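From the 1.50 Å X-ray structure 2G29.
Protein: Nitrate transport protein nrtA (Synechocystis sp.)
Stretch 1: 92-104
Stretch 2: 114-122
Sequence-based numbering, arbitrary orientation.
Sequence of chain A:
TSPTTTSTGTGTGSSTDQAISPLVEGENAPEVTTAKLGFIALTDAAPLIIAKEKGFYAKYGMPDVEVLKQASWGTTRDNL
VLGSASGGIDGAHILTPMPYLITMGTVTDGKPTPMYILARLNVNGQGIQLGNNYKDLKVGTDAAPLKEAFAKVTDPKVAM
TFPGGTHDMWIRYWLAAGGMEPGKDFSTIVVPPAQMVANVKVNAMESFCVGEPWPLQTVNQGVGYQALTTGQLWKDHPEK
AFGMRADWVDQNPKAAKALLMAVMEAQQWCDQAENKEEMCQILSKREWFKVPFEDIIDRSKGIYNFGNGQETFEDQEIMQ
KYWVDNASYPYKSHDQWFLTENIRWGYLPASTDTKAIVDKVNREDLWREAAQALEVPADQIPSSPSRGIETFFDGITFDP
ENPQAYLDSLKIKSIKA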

# COMPACT_ATOMS: atom_id res chain seq x y z
N ALA A 92 5.45 -11.27 0.37
CA ALA A 92 4.54 -10.54 1.25
C ALA A 92 3.62 -9.59 0.54
O ALA A 92 3.89 -9.17 -0.59
N HIS A 93 2.53 -9.26 1.24
CA HIS A 93 1.63 -8.16 0.89
C HIS A 93 2.58 -7.06 1.41
O HIS A 93 3.02 -7.08 2.55
N ILE A 94 2.91 -6.09 0.55
CA ILE A 94 3.94 -5.12 0.90
C ILE A 94 3.76 -3.75 0.26
O ILE A 94 3.15 -3.60 -0.79
N LEU A 95 4.29 -2.72 0.92
CA LEU A 95 4.22 -1.37 0.34
C LEU A 95 5.02 -1.42 -0.98
O LEU A 95 6.14 -1.96 -1.01
N THR A 96 4.51 -0.83 -2.06
CA THR A 96 5.22 -0.89 -3.34
C THR A 96 6.72 -0.47 -3.32
O THR A 96 7.53 -1.12 -3.95
N PRO A 97 7.09 0.60 -2.59
CA PRO A 97 8.53 0.95 -2.62
C PRO A 97 9.42 -0.08 -1.97
O PRO A 97 10.57 -0.18 -2.34
N MET A 98 8.88 -0.87 -1.05
CA MET A 98 9.76 -1.79 -0.33
C MET A 98 10.56 -2.82 -1.13
O MET A 98 11.73 -3.02 -0.84
N PRO A 99 9.96 -3.48 -2.12
CA PRO A 99 10.77 -4.44 -2.87
C PRO A 99 11.97 -3.74 -3.51
O PRO A 99 13.05 -4.35 -3.65
N TYR A 100 11.83 -2.46 -3.87
CA TYR A 100 12.91 -1.70 -4.47
C TYR A 100 13.97 -1.35 -3.42
O TYR A 100 15.16 -1.54 -3.65
N LEU A 101 13.54 -0.84 -2.27
CA LEU A 101 14.50 -0.45 -1.23
C LEU A 101 15.26 -1.67 -0.68
O LEU A 101 16.41 -1.58 -0.29
N ILE A 102 14.60 -2.82 -0.66
CA ILE A 102 15.24 -4.04 -0.18
C ILE A 102 16.20 -4.60 -1.25
O ILE A 102 17.31 -5.06 -0.94
N THR A 103 15.79 -4.59 -2.51
CA THR A 103 16.66 -5.08 -3.60
C THR A 103 17.90 -4.19 -3.68
O THR A 103 19.03 -4.68 -3.80
N MET A 104 17.68 -2.88 -3.64
CA MET A 104 18.82 -1.95 -3.76
C MET A 104 19.69 -2.03 -2.53
O MET A 104 20.93 -2.00 -2.65
N PRO A 114 17.46 -9.38 -3.52
CA PRO A 114 16.59 -9.11 -4.67
C PRO A 114 15.18 -9.60 -4.59
O PRO A 114 14.91 -10.70 -4.07
N MET A 115 14.27 -8.76 -5.07
CA MET A 115 12.84 -9.08 -5.04
C MET A 115 12.18 -8.76 -6.37
O MET A 115 12.73 -8.05 -7.20
N TYR A 116 10.97 -9.31 -6.55
CA TYR A 116 10.16 -9.01 -7.72
C TYR A 116 8.77 -8.56 -7.26
O TYR A 116 8.33 -8.92 -6.18
N ILE A 117 8.12 -7.75 -8.09
CA ILE A 117 6.72 -7.40 -7.84
C ILE A 117 5.96 -8.19 -8.92
O ILE A 117 6.18 -8.03 -10.13
N LEU A 118 5.08 -9.06 -8.44
CA LEU A 118 4.28 -9.93 -9.34
C LEU A 118 2.92 -9.34 -9.68
O LEU A 118 2.36 -9.66 -10.73
N ALA A 119 2.40 -8.49 -8.81
CA ALA A 119 1.11 -7.86 -9.03
C ALA A 119 0.97 -6.67 -8.10
O ALA A 119 1.71 -6.54 -7.10
N ARG A 120 0.01 -5.82 -8.41
CA ARG A 120 -0.33 -4.72 -7.49
C ARG A 120 -1.52 -5.33 -6.75
O ARG A 120 -2.47 -5.82 -7.39
N LEU A 121 -1.48 -5.38 -5.42
CA LEU A 121 -2.61 -5.93 -4.68
C LEU A 121 -3.84 -5.02 -4.70
O LEU A 121 -4.98 -5.50 -4.77
N ASN A 122 -3.65 -3.70 -4.70
CA ASN A 122 -4.76 -2.76 -4.69
C ASN A 122 -4.36 -1.36 -5.08
O ASN A 122 -3.18 -1.03 -5.09

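Helix 97-104 and strand 115-120 run nearly antiparallel, at 162°, and their axes approach to 7.9 Å. Two hydrogen bonds join the stretches, and both use a threonine hydroxyl. T103 (chi1 m) accepts from the backbone of M115, N to OG1 2.9 Å. The same OG1 donates to the helix, reaching P99 O at 2.7 Å. One hydroxyl is therefore both donor and acceptor, and it ties the start of the strand to the helix. P99 O also takes the backbone N of T103 at 3.0 Å.

The second bond is weak. R120 NH1 donates to T96 OG1 at 3.0 Å, with an N-H...acceptor angle of 130°. The R120 CA-to-CB bond points sideways, but its t, p, p chain brings the guanidinium nearer. T96 OG1 and R120 NH1 and NH2 also have partners elsewhere in the structure, as does Y100 OH.

Between these polar points the packing is apolar. M115 (m, t, p) points toward the helix and has the largest covered area. Its SD lies 4.0 Å from I102 CD1, and its CB 4.0 Å from P99 CB. I117 (m, t) also points in: CG1 meets P99 CG at 3.9 Å, and CD1 meets Y100 CE1 at 3.7 Å. Beyond the T96-R120 bond, L121 (m, t) points toward stretch 1, its CD1 3.6 Å from H93 CB.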

# COMPACT_ATOMS: atom_id res chain seq x y z
CB ALA A 92 5.39 -9.67 2.22
CB HIS A 93 0.32 -8.34 1.70
CG HIS A 93 -0.22 -7.10 2.36
ND1 HIS A 93 -1.05 -6.18 1.73
CD2 HIS A 93 -0.16 -6.72 3.66
CE1 HIS A 93 -1.49 -5.30 2.64
NE2 HIS A 93 -0.97 -5.62 3.80
CB ILE A 94 5.32 -5.74 0.50
CG1 ILE A 94 6.47 -4.95 1.13
CG2 ILE A 94 5.45 -5.82 -1.02
CD1 ILE A 94 7.78 -5.83 1.25
CB LEU A 95 4.88 -0.38 1.30
CG LEU A 95 4.33 -0.37 2.74
CD1 LEU A 95 5.02 0.73 3.57
CD2 LEU A 95 2.83 -0.11 2.73
CB THR A 96 4.45 -0.11 -4.47
OG1 THR A 96 3.28 -0.85 -4.80
CG2 THR A 96 5.30 0.10 -5.73
CB PRO A 97 8.63 2.29 -1.88
CG PRO A 97 7.28 2.52 -1.30
CD PRO A 97 6.28 1.65 -1.96
CB MET A 98 9.05 -2.42 0.88
CG MET A 98 8.82 -1.38 2.00
SD MET A 98 7.74 -2.05 3.33
CE MET A 98 8.89 -3.25 4.06
CB PRO A 99 9.79 -5.00 -3.90
CG PRO A 99 8.51 -5.02 -3.11
CD PRO A 99 8.52 -3.68 -2.38
CB TYR A 100 12.36 -0.41 -5.09
CG TYR A 100 11.63 -0.71 -6.38
CD1 TYR A 100 10.24 -0.85 -6.42
CD2 TYR A 100 12.36 -0.94 -7.54
CE1 TYR A 100 9.60 -1.21 -7.59
CE2 TYR A 100 11.75 -1.31 -8.72
CZ TYR A 100 10.37 -1.45 -8.74
OH TYR A 100 9.78 -1.84 -9.91
CB LEU A 101 13.77 0.29 -0.13
CG LEU A 101 13.04 1.57 -0.59
CD1 LEU A 101 12.08 2.00 0.49
CD2 LEU A 101 14.03 2.70 -0.89
CB ILE A 102 14.18 -5.10 0.22
CG1 ILE A 102 13.40 -4.58 1.43
CG2 ILE A 102 14.86 -6.42 0.53
CD1 ILE A 102 12.14 -5.43 1.76
CB THR A 103 15.94 -5.00 -4.96
OG1 THR A 103 14.84 -5.93 -4.99
CG2 THR A 103 16.89 -5.28 -6.07
CB MET A 104 18.32 -0.52 -3.97
CG MET A 104 17.59 -0.40 -5.27
SD MET A 104 16.78 1.23 -5.59
CE MET A 104 18.25 2.15 -6.12
CB PRO A 114 17.40 -9.66 -5.85
CG PRO A 114 18.23 -10.81 -5.20
CD PRO A 114 18.57 -10.30 -3.80
CB MET A 115 12.14 -8.26 -3.93
CG MET A 115 12.51 -8.67 -2.53
SD MET A 115 11.46 -7.92 -1.27
CE MET A 115 9.85 -8.78 -1.64
CB TYR A 116 9.89 -10.25 -8.57
CG TYR A 116 11.04 -10.87 -9.26
CD1 TYR A 116 11.95 -10.11 -9.98
CD2 TYR A 116 11.22 -12.25 -9.22
CE1 TYR A 116 13.03 -10.71 -10.65
CE2 TYR A 116 12.26 -12.85 -9.89
CZ TYR A 116 13.17 -12.07 -10.59
OH TYR A 116 14.25 -12.63 -11.24
CB ILE A 117 6.47 -5.90 -7.95
CG1 ILE A 117 7.04 -5.20 -6.73
CG2 ILE A 117 4.95 -5.64 -8.12
CD1 ILE A 117 6.89 -3.65 -6.84
CB LEU A 118 4.07 -11.30 -8.71
CG LEU A 118 5.36 -12.02 -8.32
CD1 LEU A 118 4.99 -13.38 -7.70
CD2 LEU A 118 6.29 -12.18 -9.50
CB ALA A 119 0.00 -8.86 -8.72
CB ARG A 120 -0.79 -3.45 -8.25
CG ARG A 120 -0.87 -2.19 -7.38
CD ARG A 120 0.54 -1.68 -7.08
NE ARG A 120 1.17 -1.27 -8.34
CZ ARG A 120 2.48 -1.27 -8.60
NH1 ARG A 120 3.39 -1.63 -7.68
NH2 ARG A 120 2.91 -1.00 -9.84
CB LEU A 121 -2.20 -6.23 -3.22
CG LEU A 121 -1.44 -7.54 -3.05
CD1 LEU A 121 -0.97 -7.69 -1.62
CD2 LEU A 121 -2.36 -8.73 -3.40
CB ASN A 122 -5.35 -2.63 -3.27
CG ASN A 122 -4.47 -1.78 -2.35
OD1 ASN A 122 -3.30 -2.11 -2.12
ND2 ASN A 122 -5.01 -0.66 -1.87